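Local coordinates for protein Lys-gingipain catalytic subunit (Porphyromonas gingivalis, PDB 6I9A) that cleaves host and other proteins after lysine as a secreted cysteine endopeptidase of the C25 family and may act as a virulence factor in periodontal disease, at residues 122-125 with 126-130; 413-416 with 417-421. All coordinates share one frame; numbering follows the deposited sequence.

In the fold
Two local motifs show how a chain changes course by letting side chains accept backbone N-H groups. Interaction 1 comes first along the sequence, where strand 117-121, an outermost strand of the four-stranded parallel sheet, gives way to helix 126-141 in the C25 peptidase part. Interaction 2 follows much later, at the turn between the antiparallel strands 407-413 and 419-424 of the C-terminal immunoglobulin-like domain. Their centres lie 39 Å apart and their nearest atoms about 27 Å, and they share no sheet. The motifs thus organise separate parts of the chain: a strand-to-helix junction beside calcium in the peptidase, and a hairpin end remote from the catalytic and metal sites.

Interaction 1. Residues 122-125 with 126-130; sequences SASS and PEELT
Glu128 reaches back from the first turn of helix 126-141 to Ser124, and its OE1 takes two hydrogen bonds from that one residue. Ser124 N donates to Glu128 OE1 at 2.8 Å, nearly in line with the C-O bond. The hydroxyl Ser124 OG donates to Glu128 OE1 at 2.7 Å, steeply above the carboxylate plane, on the same face as the amide. With CG beside the backbone N and the chain extended beyond it (chi2 178°), the carboxylate is carried to the loop ahead of the helix.

A second group of bonds caps the helix. Ser125 is the N-cap: its OG, placed between backbone N and carbonyl carbon (chi1 69°), accepts from Glu128 N at 3.0 Å with an N-H...O angle of 160°. The helical ladder starts here too, as Leu129 N donates to Ser125 O at 3.2 Å.

The apolar share is small and buried. Ala123 CB sits 3.9 Å from Leu129 CB, and both side chains also touch Phe24, while Leu129 packs on Ala27 and Leu28 of helix 25-37.

At the start of the loop, Ser122 OG is hydrogen-bonded to Glu263, a calcium ligand, and to Arg267, whose NE makes a weak, long ion pair with Glu128 OE1. The cap thus stands beside the calcium site of Asp85, Phe254 and Glu263, none of which belongs to it. The tie is reciprocal at Glu128, which accepts from Ser124 through its carboxylate and donates to Ser125 through its N; the N-terminal end of the helix and, weakly, Arg267 would probably favour the charged carboxylate.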
loop_
_atom_site.group_PDB
_atom_site.type_symbol
_atom_site.label_atom_id
_atom_site.label_comp_id
_atom_site.label_asym_id
_atom_site.label_seq_id
_atom_site.Cartn_x
_atom_site.Cartn_y
_atom_site.Cartn_z
ATOM N N SER A 122 -7.227 8.862 -5.094
ATOM C CA SER A 122 -8.456 9.394 -5.696
ATOM C C SER A 122 -8.995 10.555 -4.876
ATOM O O SER A 122 -9.331 10.385 -3.684
ATOM C CB SER A 122 -9.517 8.296 -5.796
ATOM O OG SER A 122 -10.655 8.932 -6.360
ATOM N N ALA A 123 -9.105 11.718 -5.513
ATOM C CA ALA A 123 -9.586 12.928 -4.867
ATOM C C ALA A 123 -10.463 13.671 -5.839
ATOM O O ALA A 123 -10.201 13.630 -7.045
ATOM C CB ALA A 123 -8.400 13.802 -4.463
ATOM N N SER A 124 -11.447 14.425 -5.313
ATOM C CA SER A 124 -12.288 15.256 -6.151
ATOM C C SER A 124 -11.920 16.727 -6.054
ATOM O O SER A 124 -12.542 17.570 -6.730
ATOM C CB SER A 124 -13.754 15.064 -5.768
ATOM O OG SER A 124 -14.065 15.593 -4.494
ATOM N N SER A 125 -10.987 17.073 -5.206
ATOM C CA SER A 125 -10.533 18.437 -5.022
ATOM C C SER A 125 -9.095 18.400 -4.529
ATOM O O SER A 125 -8.676 17.419 -3.889
ATOM C CB SER A 125 -11.417 19.120 -3.977
ATOM O OG SER A 125 -11.193 18.572 -2.689
ATOM N N PRO A 126 -8.328 19.497 -4.708
ATOM C CA PRO A 126 -6.984 19.561 -4.091
ATOM C C PRO A 126 -7.036 19.390 -2.573
ATOM O O PRO A 126 -6.157 18.712 -2.014
ATOM C CB PRO A 126 -6.481 20.958 -4.485
ATOM C CG PRO A 126 -7.212 21.228 -5.807
ATOM C CD PRO A 126 -8.600 20.685 -5.548
ATOM N N GLU A 127 -8.095 19.894 -1.910
ATOM C CA GLU A 127 -8.217 19.776 -0.458
ATOM C C GLU A 127 -8.317 18.288 -0.036
ATOM O O GLU A 127 -7.689 17.885 0.954
ATOM C CB GLU A 127 -9.447 20.584 0.018
ATOM C CG GLU A 127 -9.241 22.093 -0.163
ATOM C CD GLU A 127 -9.308 22.705 -1.562
ATOM O OE1 GLU A 127 -9.937 22.131 -2.489
ATOM O OE2 GLU A 127 -8.720 23.801 -1.717
ATOM N N GLU A 128 -9.087 17.481 -0.787
ATOM C CA GLU A 128 -9.165 16.057 -0.452
ATOM C C GLU A 128 -7.831 15.370 -0.672
ATOM O O GLU A 128 -7.465 14.487 0.091
ATOM C CB GLU A 128 -10.233 15.331 -1.264
ATOM C CG GLU A 128 -11.624 15.674 -0.764
ATOM C CD GLU A 128 -12.709 15.028 -1.558
ATOM O OE1 GLU A 128 -12.422 14.481 -2.646
ATOM O OE2 GLU A 128 -13.861 15.067 -1.077
ATOM N N LEU A 129 -7.093 15.753 -1.719
ATOM C CA LEU A 129 -5.760 15.168 -1.905
ATOM C C LEU A 129 -4.844 15.532 -0.737
ATOM O O LEU A 129 -4.139 14.670 -0.211
ATOM C CB LEU A 129 -5.138 15.592 -3.250
ATOM C CG LEU A 129 -3.773 14.986 -3.499
ATOM C CD1 LEU A 129 -3.796 13.460 -3.565
ATOM C CD2 LEU A 129 -3.175 15.544 -4.771
ATOM N N THR A 130 -4.894 16.809 -0.291
ATOM C CA THR A 130 -4.121 17.194 0.875
ATOM C C THR A 130 -4.509 16.369 2.089
ATOM O O THR A 130 -3.639 16.007 2.895
ATOM C CB THR A 130 -4.322 18.679 1.114
ATOM O OG1 THR A 130 -3.728 19.359 -0.004
ATOM C CG2 THR A 130 -3.691 19.157 2.437
#

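Interaction 2. Residues 413-416 with 417-421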
loop_
_atom_site.group_PDB
_atom_site.type_symbol
_atom_site.label_atom_id
_atom_site.label_comp_id
_atom_site.label_asym_id
_atom_site.label_seq_id
_atom_site.Cartn_x
_atom_site.Cartn_y
_atom_site.Cartn_z
ATOM N N VAL A 413 21.564 1.148 -0.115
ATOM C CA VAL A 413 21.029 0.198 0.876
ATOM C C VAL A 413 22.157 -0.299 1.763
ATOM O O VAL A 413 23.184 -0.751 1.250
ATOM C CB VAL A 413 20.342 -0.982 0.168
ATOM C CG1 VAL A 413 19.850 -1.988 1.203
ATOM C CG2 VAL A 413 19.170 -0.491 -0.682
ATOM N N ALA A 414 21.991 -0.235 3.071
ATOM C CA ALA A 414 23.018 -0.793 3.970
ATOM C C ALA A 414 23.147 -2.304 3.755
ATOM O O ALA A 414 22.156 -3.045 3.795
ATOM C CB ALA A 414 22.666 -0.504 5.412
ATOM N N ASN A 415 24.373 -2.750 3.577
ATOM C CA ASN A 415 24.667 -4.157 3.351
ATOM C C ASN A 415 24.575 -4.941 4.679
ATOM O O ASN A 415 24.217 -4.383 5.718
ATOM C CB ASN A 415 26.049 -4.303 2.655
ATOM C CG ASN A 415 27.220 -3.975 3.530
ATOM O OD1 ASN A 415 27.131 -3.779 4.758
ATOM N ND2 ASN A 415 28.403 -3.904 2.901
ATOM N N ALA A 416 24.928 -6.247 4.634
ATOM C CA ALA A 416 24.781 -7.108 5.820
ATOM C C ALA A 416 25.676 -6.652 6.993
ATOM O O ALA A 416 25.372 -6.940 8.141
ATOM C CB ALA A 416 25.097 -8.574 5.477
ATOM N N SER A 417 26.745 -5.869 6.702
ATOM C CA SER A 417 27.627 -5.332 7.729
ATOM C C SER A 417 27.238 -3.923 8.164
ATOM O O SER A 417 27.944 -3.316 8.967
ATOM C CB SER A 417 29.087 -5.334 7.260
ATOM O OG SER A 417 29.462 -6.643 6.850
ATOM N N GLY A 418 26.094 -3.429 7.670
ATOM C CA GLY A 418 25.588 -2.118 8.058
ATOM C C GLY A 418 26.214 -0.936 7.339
ATOM O O GLY A 418 26.130 0.187 7.842
ATOM N N VAL A 419 26.779 -1.154 6.136
ATOM C CA VAL A 419 27.384 -0.081 5.375
ATOM C C VAL A 419 26.583 0.176 4.161
ATOM O O VAL A 419 26.446 -0.709 3.318
ATOM C CB VAL A 419 28.848 -0.430 4.988
ATOM C CG1 VAL A 419 29.453 0.674 4.134
ATOM C CG2 VAL A 419 29.707 -0.663 6.221
ATOM N N ALA A 420 26.050 1.408 4.032
ATOM C CA ALA A 420 25.374 1.854 2.817
ATOM C C ALA A 420 26.344 2.674 1.981
ATOM O O ALA A 420 26.889 3.660 2.479
ATOM C CB ALA A 420 24.145 2.689 3.149
ATOM N N THR A 421 26.524 2.274 0.726
ATOM C CA THR A 421 27.330 3.060 -0.201
ATOM C C THR A 421 26.294 3.842 -1.019
ATOM O O THR A 421 25.550 3.291 -1.840
ATOM C CB THR A 421 28.257 2.163 -1.043
ATOM O OG1 THR A 421 29.111 1.460 -0.149
ATOM C CG2 THR A 421 29.110 2.986 -2.038
HETATM O O HOH W 1 25.182 0.049 -0.456
#
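Asn415 OD1 is gripped by two backbone amides across the turn that joins strands 407-413 and 419-424. Ser417 N donates to Asn415 OD1 at 2.9 Å, forming an Asx turn, though bent, with an angle of 131° at the hydrogen; Val419 N approaches Asn415 OD1 more directly, at 3.0 Å and 167°. The two donors come from opposite faces of the amide plane, each well out of it and off the lone-pair directions. A chi1 of 71° turns CG back over the main chain, which brings OD1 to the amides of Ser417 and Val419.

Gly418 N donates to Asn415 O at 2.9 Å, closing a type I turn from Asn415 to Gly418, and Asn415 N returns a bond to Val419 O at 2.9 Å. With Gly418 at positive phi, this is the type I turn plus G1 bulge of a 3:5 hairpin. Farther out, one water donates to Val413 O and accepts from Thr421 N.

Ala414 CB and Ala420 CB meet at 4.2 Å, and Ala420 also packs on Val400 of strand 399-404. By accepting one amide of the turn and one of the returning strand, the asparagine oxygen fixes its side chain's rotation and braces the hairpin end.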